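Local coordinates for insecticidal Delta-Endotoxin Cry8Ea1 (Bacillus Thuringiensis, PDB 3EB7), which is a Bacillus thuringiensis toxin that kills larvae of the underground pest Holotrichia parallela, probably by forming pores in gut cell membranes as other three-domain Cry toxins do, at residues Q333-L345 and V365-F379. Sequence-based numbering, arbitrary orientation.
Sequences QIGFTGFDVYKTL and VFDAIYPDNKYKTTF
D340 and I369 pair in both directions: D340 N donates to I369 O at 2.8 Å, and I369 N returns a straighter bond to D340 O. L345 and V365 do the same at the far end of this antiparallel ladder. Between them lies a classic beta bulge, where Y342 and K343 both face D367. Y342 N binds D367 O at 2.9 Å, and D367 N binds K343 O. At the bulge, Y342 has CG between the backbone N and the carbonyl carbon (chi1 57°), and its ring lies across D367 and A368. D367 CB makes a CH-pi contact over that ring, 4.0 Å from its centroid. Y342 OH and a water are hydrogen-bonded at 2.6 Å, and the same water donates to A368 O.

F336, F339, F366, Y370 and F379 form an aromatic cluster on the face of V341 and A368. The F339 ring is held between two edges: Y370 CD1 sits over the centre of one face, and F379 CZ reaches the opposite face, 3.8 Å from F339 CE1. The edge of F336 meets the face of F366, planes at 69°, and makes an offset edge-to-face pair with F379, planes at 75°. I334 CG2 lies over the F379 face, 3.7 Å from F379 CD2.

A type II turn, F336 to F339, leads from strand 330-335 of one sheet into strand 340-352 of the next. Both sheets belong to the middle, beta-prism domain of a three-domain Cry toxin, and the cluster lies between them. I334 and F336 also pack on strand 278-292. D340 OD1 forms salt bridges with R415 and R439, D340 OD2 is hydrogen-bonded to Y412 OH, and Y342 packs against helix 408-411.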
ATOM      1  N   GLN A 333      19.338   5.687  23.154  1.00 21.49           N
ATOM      2  CA  GLN A 333      18.815   4.378  22.705  1.00 20.95           C
ATOM      3  C   GLN A 333      17.304   4.309  22.892  1.00 21.33           C
ATOM      4  O   GLN A 333      16.792   4.631  23.967  1.00 21.31           O
ATOM      5  CB  GLN A 333      19.493   3.224  23.470  1.00 20.27           C
ATOM      6  CG  GLN A 333      21.041   3.209  23.387  1.00 19.79           C
ATOM      7  CD  GLN A 333      21.720   2.138  24.285  1.00 21.45           C
ATOM      8  OE1 GLN A 333      22.865   2.310  24.705  1.00 21.40           O
ATOM      9  NE2 GLN A 333      21.030   1.038  24.550  1.00 21.46           N
ATOM     10  N   ILE A 334      16.585   3.876  21.853  1.00 21.93           N
ATOM     11  CA  ILE A 334      15.135   3.744  21.905  1.00 22.24           C
ATOM     12  C   ILE A 334      14.735   2.308  21.587  1.00 22.86           C
ATOM     13  O   ILE A 334      15.023   1.805  20.488  1.00 23.96           O
ATOM     14  CB  ILE A 334      14.411   4.748  20.932  1.00 22.45           C
ATOM     15  CG1 ILE A 334      14.847   6.214  21.204  1.00 23.57           C
ATOM     16  CG2 ILE A 334      12.914   4.594  21.062  1.00 20.14           C
ATOM     17  CD1 ILE A 334      14.332   7.259  20.179  1.00 22.13           C
ATOM     18  N   GLY A 335      14.122   1.618  22.549  1.00 23.22           N
ATOM     19  CA  GLY A 335      13.632   0.241  22.307  1.00 23.56           C
ATOM     20  C   GLY A 335      12.245   0.284  21.644  1.00 23.94           C
ATOM     21  O   GLY A 335      11.336   0.894  22.186  1.00 23.69           O
ATOM     22  N   PHE A 336      12.091  -0.342  20.476  1.00 23.56           N
ATOM     23  CA  PHE A 336      10.874  -0.192  19.661  1.00 23.58           C
ATOM     24  C   PHE A 336      10.148  -1.550  19.451  1.00 23.32           C
ATOM     25  O   PHE A 336       9.080  -1.595  18.811  1.00 23.14           O
ATOM     26  CB  PHE A 336      11.224   0.383  18.277  1.00 24.24           C
ATOM     27  CG  PHE A 336      11.259   1.903  18.183  1.00 24.85           C
ATOM     28  CD1 PHE A 336      12.363   2.540  17.652  1.00 24.37           C
ATOM     29  CD2 PHE A 336      10.175   2.688  18.559  1.00 28.71           C
ATOM     30  CE1 PHE A 336      12.414   3.942  17.510  1.00 23.58           C
ATOM     31  CE2 PHE A 336      10.221   4.103  18.429  1.00 27.79           C
ATOM     32  CZ  PHE A 336      11.348   4.714  17.887  1.00 25.29           C
ATOM     33  N   THR A 337      10.721  -2.634  19.986  1.00 21.36           N
ATOM     34  CA  THR A 337      10.175  -3.983  19.838  1.00 21.56           C
ATOM     35  C   THR A 337       8.706  -4.060  20.194  1.00 22.36           C
ATOM     36  O   THR A 337       8.313  -3.667  21.304  1.00 23.59           O
ATOM     37  CB  THR A 337      11.022  -5.048  20.598  1.00 21.00           C
ATOM     38  OG1 THR A 337      12.366  -4.899  20.180  1.00 20.14           O
ATOM     39  CG2 THR A 337      10.634  -6.487  20.263  1.00 21.08           C
ATOM     40  N   GLY A 338       7.913  -4.536  19.223  1.00 21.56           N
ATOM     41  CA  GLY A 338       6.474  -4.672  19.320  1.00 20.66           C
ATOM     42  C   GLY A 338       5.670  -3.397  19.190  1.00 21.00           C
ATOM     43  O   GLY A 338       4.454  -3.451  19.160  1.00 20.98           O
ATOM     44  N   PHE A 339       6.340  -2.251  19.118  1.00 21.00           N
ATOM     45  CA  PHE A 339       5.674  -0.946  19.019  1.00 20.67           C
ATOM     46  C   PHE A 339       5.397  -0.496  17.581  1.00 20.93           C
ATOM     47  O   PHE A 339       6.311  -0.420  16.729  1.00 21.03           O
ATOM     48  CB  PHE A 339       6.527   0.161  19.682  1.00 20.49           C
ATOM     49  CG  PHE A 339       6.329   0.298  21.183  1.00 20.90           C
ATOM     50  CD1 PHE A 339       7.346  -0.061  22.062  1.00 16.95           C
ATOM     51  CD2 PHE A 339       5.144   0.820  21.704  1.00 22.55           C
ATOM     52  CE1 PHE A 339       7.190   0.057  23.432  1.00 19.70           C
ATOM     53  CE2 PHE A 339       4.972   0.968  23.116  1.00 22.63           C
ATOM     54  CZ  PHE A 339       6.010   0.581  23.973  1.00 20.33           C
ATOM     55  N   ASP A 340       4.131  -0.158  17.350  1.00 20.59           N
ATOM     56  CA  ASP A 340       3.686   0.612  16.219  1.00 20.26           C
ATOM     57  C   ASP A 340       3.862   2.094  16.540  1.00 20.95           C
ATOM     58  O   ASP A 340       3.112   2.641  17.377  1.00 21.70           O
ATOM     59  CB  ASP A 340       2.196   0.337  15.959  1.00 20.06           C
ATOM     60  CG  ASP A 340       1.953  -0.998  15.223  1.00 20.34           C
ATOM     61  OD1 ASP A 340       2.906  -1.707  14.850  1.00 19.53           O
ATOM     62  OD2 ASP A 340       0.785  -1.367  15.042  1.00 21.13           O
ATOM     63  N   VAL A 341       4.858   2.727  15.915  1.00 19.30           N
ATOM     64  CA  VAL A 341       4.961   4.171  15.917  1.00 18.81           C
ATOM     65  C   VAL A 341       4.007   4.753  14.853  1.00 19.04           C
ATOM     66  O   VAL A 341       4.267   4.673  13.673  1.00 17.48           O
ATOM     67  CB  VAL A 341       6.390   4.612  15.668  1.00 19.01           C
ATOM     68  CG1 VAL A 341       6.486   6.111  15.618  1.00 16.88           C
ATOM     69  CG2 VAL A 341       7.293   4.063  16.763  1.00 18.31           C
ATOM     70  N   TYR A 342       2.891   5.323  15.293  1.00 19.18           N
ATOM     71  CA  TYR A 342       1.865   5.809  14.372  1.00 19.70           C
ATOM     72  C   TYR A 342       2.008   7.280  13.962  1.00 19.51           C
ATOM     73  O   TYR A 342       1.342   7.727  13.043  1.00 19.61           O
ATOM     74  CB  TYR A 342       0.463   5.497  14.922  1.00 19.59           C
ATOM     75  CG  TYR A 342       0.192   6.056  16.290  1.00 21.59           C
ATOM     76  CD1 TYR A 342      -0.318   7.358  16.451  1.00 21.15           C
ATOM     77  CD2 TYR A 342       0.465   5.299  17.434  1.00 20.71           C
ATOM     78  CE1 TYR A 342      -0.532   7.902  17.748  1.00 21.67           C
ATOM     79  CE2 TYR A 342       0.243   5.824  18.720  1.00 20.93           C
ATOM     80  CZ  TYR A 342      -0.264   7.112  18.867  1.00 20.40           C
ATOM     81  OH  TYR A 342      -0.462   7.613  20.139  1.00 21.36           O
ATOM     82  N   LYS A 343       2.880   8.027  14.630  1.00 19.64           N
ATOM     83  CA  LYS A 343       3.071   9.437  14.297  1.00 19.49           C
ATOM     84  C   LYS A 343       4.433   9.882  14.739  1.00 19.27           C
ATOM     85  O   LYS A 343       4.903   9.502  15.802  1.00 19.83           O
ATOM     86  CB  LYS A 343       2.011  10.318  14.962  1.00 19.57           C
ATOM     87  CG  LYS A 343       2.258  11.828  14.763  1.00 22.52           C
ATOM     88  CD  LYS A 343       0.994  12.629  14.963  1.00 27.54           C
ATOM     89  CE  LYS A 343       1.026  13.489  16.165  1.00 30.51           C
ATOM     90  NZ  LYS A 343       1.137  14.919  15.800  1.00 31.31           N
ATOM     91  N   THR A 344       5.091  10.655  13.884  1.00 19.15           N
ATOM     92  CA  THR A 344       6.336  11.272  14.212  1.00 18.95           C
ATOM     93  C   THR A 344       6.087  12.740  13.981  1.00 20.19           C
ATOM     94  O   THR A 344       5.391  13.112  13.022  1.00 20.10           O
ATOM     95  CB  THR A 344       7.529  10.769  13.318  1.00 18.85           C
ATOM     96  OG1 THR A 344       7.273  11.030  11.925  1.00 16.26           O
ATOM     97  CG2 THR A 344       7.784   9.266  13.541  1.00 19.07           C
ATOM     98  N   LEU A 345       6.630  13.567  14.875  1.00 20.67           N
ATOM     99  CA  LEU A 345       6.611  15.000  14.700  1.00 22.05           C
ATOM    100  C   LEU A 345       8.059  15.420  14.799  1.00 21.77           C
ATOM    101  O   LEU A 345       8.665  15.241  15.835  1.00 22.59           O
ATOM    102  CB  LEU A 345       5.729  15.629  15.781  1.00 22.84           C
ATOM    103  CG  LEU A 345       5.238  17.087  15.630  1.00 27.63           C
ATOM    104  CD1 LEU A 345       6.293  18.032  16.126  1.00 33.24           C
ATOM    105  CD2 LEU A 345       4.846  17.511  14.222  1.00 26.45           C
ATOM    106  N   VAL A 365       9.475  13.606  18.022  1.00 17.99           N
ATOM    107  CA  VAL A 365       8.516  12.935  18.921  1.00 19.44           C
ATOM    108  C   VAL A 365       7.889  11.709  18.205  1.00 19.85           C
ATOM    109  O   VAL A 365       7.250  11.867  17.153  1.00 20.33           O
ATOM    110  CB  VAL A 365       7.407  13.920  19.383  1.00 20.04           C
ATOM    111  CG1 VAL A 365       6.443  13.238  20.347  1.00 21.80           C
ATOM    112  CG2 VAL A 365       8.039  15.168  20.061  1.00 19.27           C
ATOM    113  N   PHE A 366       8.115  10.511  18.745  1.00 19.06           N
ATOM    114  CA  PHE A 366       7.518   9.285  18.225  1.00 20.01           C
ATOM    115  C   PHE A 366       6.316   8.861  19.097  1.00 21.23           C
ATOM    116  O   PHE A 366       6.492   8.456  20.266  1.00 21.73           O
ATOM    117  CB  PHE A 366       8.523   8.114  18.212  1.00 18.41           C
ATOM    118  CG  PHE A 366       9.917   8.444  17.641  1.00 17.79           C
ATOM    119  CD1 PHE A 366      10.897   9.064  18.447  1.00 16.30           C
ATOM    120  CD2 PHE A 366      10.265   8.071  16.333  1.00 15.42           C
ATOM    121  CE1 PHE A 366      12.195   9.354  17.944  1.00 16.20           C
ATOM    122  CE2 PHE A 366      11.566   8.319  15.818  1.00 15.44           C
ATOM    123  CZ  PHE A 366      12.535   8.954  16.624  1.00 17.57           C
ATOM    124  N   ASP A 367       5.113   8.898  18.534  1.00 21.48           N
ATOM    125  CA  ASP A 367       3.950   8.422  19.271  1.00 22.59           C
ATOM    126  C   ASP A 367       3.766   6.961  18.957  1.00 22.51           C
ATOM    127  O   ASP A 367       3.677   6.591  17.798  1.00 22.76           O
ATOM    128  CB  ASP A 367       2.704   9.193  18.912  1.00 22.41           C
ATOM    129  CG  ASP A 367       2.780  10.658  19.304  1.00 26.15           C
ATOM    130  OD1 ASP A 367       3.378  10.997  20.358  1.00 32.73           O
ATOM    131  OD2 ASP A 367       2.187  11.481  18.580  1.00 29.51           O
ATOM    132  N   ALA A 368       3.745   6.133  19.993  1.00 22.53           N
ATOM    133  CA  ALA A 368       3.751   4.703  19.809  1.00 22.73           C
ATOM    134  C   ALA A 368       2.662   4.005  20.615  1.00 23.60           C
ATOM    135  O   ALA A 368       2.256   4.459  21.704  1.00 22.84           O
ATOM    136  CB  ALA A 368       5.142   4.121  20.172  1.00 22.96           C
ATOM    137  N   ILE A 369       2.198   2.893  20.052  1.00 24.37           N
ATOM    138  CA  ILE A 369       1.300   1.979  20.728  1.00 25.16           C
ATOM    139  C   ILE A 369       1.743   0.531  20.489  1.00 26.36           C
ATOM    140  O   ILE A 369       2.303   0.193  19.454  1.00 26.69           O
ATOM    141  CB  ILE A 369      -0.179   2.194  20.267  1.00 24.93           C
ATOM    142  CG1 ILE A 369      -1.165   1.450  21.170  1.00 22.73           C
ATOM    143  CG2 ILE A 369      -0.387   1.792  18.781  1.00 26.07           C
ATOM    144  CD1 ILE A 369      -2.599   1.877  20.916  1.00 23.13           C
ATOM    145  N   TYR A 370       1.482  -0.307  21.474  1.00 27.90           N
ATOM    146  CA  TYR A 370       1.684  -1.745  21.423  1.00 29.59           C
ATOM    147  C   TYR A 370       0.381  -2.397  20.959  1.00 30.76           C
ATOM    148  O   TYR A 370      -0.590  -2.434  21.721  1.00 29.91           O
ATOM    149  CB  TYR A 370       1.950  -2.153  22.841  1.00 31.50           C
ATOM    150  CG  TYR A 370       2.963  -3.170  22.997  1.00 32.76           C
ATOM    151  CD1 TYR A 370       4.320  -2.874  22.816  1.00 32.83           C
ATOM    152  CD2 TYR A 370       2.584  -4.457  23.350  1.00 37.96           C
ATOM    153  CE1 TYR A 370       5.285  -3.842  22.977  1.00 35.49           C
ATOM    154  CE2 TYR A 370       3.545  -5.469  23.519  1.00 38.97           C
ATOM    155  CZ  TYR A 370       4.880  -5.159  23.315  1.00 37.64           C
ATOM    156  OH  TYR A 370       5.780  -6.186  23.461  1.00 39.04           O
ATOM    157  N   PRO A 371       0.317  -2.898  19.697  1.00 32.11           N
ATOM    158  CA  PRO A 371      -1.018  -3.359  19.286  1.00 33.48           C
ATOM    159  C   PRO A 371      -1.548  -4.564  20.053  1.00 34.75           C
ATOM    160  O   PRO A 371      -2.745  -4.782  20.025  1.00 35.32           O
ATOM    161  CB  PRO A 371      -0.869  -3.663  17.786  1.00 32.74           C
ATOM    162  CG  PRO A 371       0.568  -3.888  17.588  1.00 32.98           C
ATOM    163  CD  PRO A 371       1.304  -3.050  18.612  1.00 32.09           C
ATOM    164  N   ASP A 372      -0.684  -5.318  20.736  1.00 36.38           N
ATOM    165  CA  ASP A 372      -1.124  -6.419  21.619  1.00 38.49           C
ATOM    166  C   ASP A 372      -2.114  -5.969  22.701  1.00 38.08           C
ATOM    167  O   ASP A 372      -3.312  -6.290  22.655  1.00 39.17           O
ATOM    168  CB  ASP A 372       0.081  -7.108  22.286  1.00 39.29           C
ATOM    169  CG  ASP A 372       0.425  -8.420  21.623  1.00 44.11           C
ATOM    170  OD1 ASP A 372      -0.012  -9.476  22.159  1.00 49.63           O
ATOM    171  OD2 ASP A 372       1.092  -8.411  20.549  1.00 46.60           O
ATOM    172  N   ASN A 373      -1.598  -5.198  23.652  1.00 37.12           N
ATOM    173  CA  ASN A 373      -2.346  -4.758  24.814  1.00 35.68           C
ATOM    174  C   ASN A 373      -2.788  -3.291  24.756  1.00 35.21           C
ATOM    175  O   ASN A 373      -3.312  -2.777  25.741  1.00 35.72           O
ATOM    176  CB  ASN A 373      -1.499  -5.002  26.059  1.00 36.05           C
ATOM    177  CG  ASN A 373      -0.154  -4.295  26.014  1.00 34.61           C
ATOM    178  OD1 ASN A 373       0.809  -4.737  26.626  1.00 37.27           O
ATOM    179  ND2 ASN A 373      -0.088  -3.195  25.307  1.00 32.02           N
ATOM    180  N   LYS A 374      -2.567  -2.617  23.625  1.00 33.59           N
ATOM    181  CA  LYS A 374      -2.973  -1.207  23.447  1.00 32.76           C
ATOM    182  C   LYS A 374      -2.295  -0.197  24.419  1.00 31.28           C
ATOM    183  O   LYS A 374      -2.794   0.909  24.665  1.00 30.69           O
ATOM    184  CB  LYS A 374      -4.503  -1.072  23.504  1.00 33.42           C
ATOM    185  CG  LYS A 374      -5.270  -1.987  22.555  1.00 35.69           C
ATOM    186  CD  LYS A 374      -4.807  -1.943  21.068  1.00 37.00           C
ATOM    187  CE  LYS A 374      -5.632  -2.989  20.246  1.00 38.78           C
ATOM    188  NZ  LYS A 374      -5.043  -3.438  18.916  1.00 40.84           N
ATOM    189  N   TYR A 375      -1.160  -0.588  24.976  1.00 29.95           N
ATOM    190  CA  TYR A 375      -0.384   0.301  25.799  1.00 29.17           C
ATOM    191  C   TYR A 375       0.324   1.379  24.937  1.00 28.54           C
ATOM    192  O   TYR A 375       1.034   1.061  23.991  1.00 27.32           O
ATOM    193  CB  TYR A 375       0.588  -0.496  26.669  1.00 29.66           C
ATOM    194  CG  TYR A 375       1.509   0.400  27.440  1.00 31.65           C
ATOM    195  CD1 TYR A 375       1.064   1.071  28.579  1.00 32.25           C
ATOM    196  CD2 TYR A 375       2.826   0.609  27.008  1.00 33.75           C
ATOM    197  CE1 TYR A 375       1.901   1.935  29.269  1.00 33.40           C
ATOM    198  CE2 TYR A 375       3.670   1.453  27.690  1.00 34.03           C
ATOM    199  CZ  TYR A 375       3.200   2.111  28.822  1.00 32.84           C
ATOM    200  OH  TYR A 375       4.031   2.955  29.489  1.00 32.17           O
ATOM    201  N   LYS A 376       0.101   2.651  25.292  1.00 27.69           N
ATOM    202  CA  LYS A 376       0.626   3.816  24.570  1.00 27.41           C
ATOM    203  C   LYS A 376       1.766   4.506  25.300  1.00 27.41           C
ATOM    204  O   LYS A 376       1.784   4.598  26.532  1.00 28.08           O
ATOM    205  CB  LYS A 376      -0.486   4.841  24.346  1.00 27.63           C
ATOM    206  CG  LYS A 376      -1.640   4.340  23.492  1.00 27.36           C
ATOM    207  CD  LYS A 376      -2.692   5.435  23.315  1.00 29.60           C
ATOM    208  CE  LYS A 376      -3.248   5.883  24.663  1.00 30.84           C
ATOM    209  NZ  LYS A 376      -4.026   4.786  25.355  1.00 31.26           N
ATOM    210  N   THR A 377       2.736   4.984  24.535  1.00 27.86           N
ATOM    211  CA  THR A 377       3.850   5.760  25.079  1.00 27.51           C
ATOM    212  C   THR A 377       4.411   6.739  24.032  1.00 27.00           C
ATOM    213  O   THR A 377       4.132   6.612  22.831  1.00 26.46           O
ATOM    214  CB  THR A 377       4.956   4.836  25.679  1.00 28.11           C
ATOM    215  OG1 THR A 377       5.724   5.572  26.653  1.00 30.04           O
ATOM    216  CG2 THR A 377       5.890   4.314  24.603  1.00 27.98           C
ATOM    217  N   THR A 378       5.147   7.743  24.502  1.00 26.92           N
ATOM    218  CA  THR A 378       5.891   8.669  23.638  1.00 26.87           C
ATOM    219  C   THR A 378       7.380   8.447  23.806  1.00 26.05           C
ATOM    220  O   THR A 378       7.855   8.217  24.910  1.00 26.49           O
ATOM    221  CB  THR A 378       5.591  10.145  23.990  1.00 27.46           C
ATOM    222  OG1 THR A 378       4.180  10.316  24.081  1.00 30.80           O
ATOM    223  CG2 THR A 378       6.090  11.104  22.942  1.00 25.51           C
ATOM    224  N   PHE A 379       8.113   8.522  22.703  1.00 25.08           N
ATOM    225  CA  PHE A 379       9.577   8.534  22.742  1.00 23.89           C
ATOM    226  C   PHE A 379       9.991   9.867  22.188  1.00 23.58           C
ATOM    227  O   PHE A 379       9.530  10.271  21.136  1.00 24.40           O
ATOM    228  CB  PHE A 379      10.152   7.395  21.882  1.00 23.91           C
ATOM    229  CG  PHE A 379       9.703   6.014  22.328  1.00 24.03           C
ATOM    230  CD1 PHE A 379       8.742   5.313  21.607  1.00 24.79           C
ATOM    231  CD2 PHE A 379      10.237   5.428  23.491  1.00 25.07           C
ATOM    232  CE1 PHE A 379       8.326   4.034  22.017  1.00 26.15           C
ATOM    233  CE2 PHE A 379       9.840   4.163  23.924  1.00 27.00           C
ATOM    234  CZ  PHE A 379       8.884   3.452  23.178  1.00 27.31           C
TER
HETATM  235  O   HOH W   1       1.225   7.234  22.066  1.00 28.11           O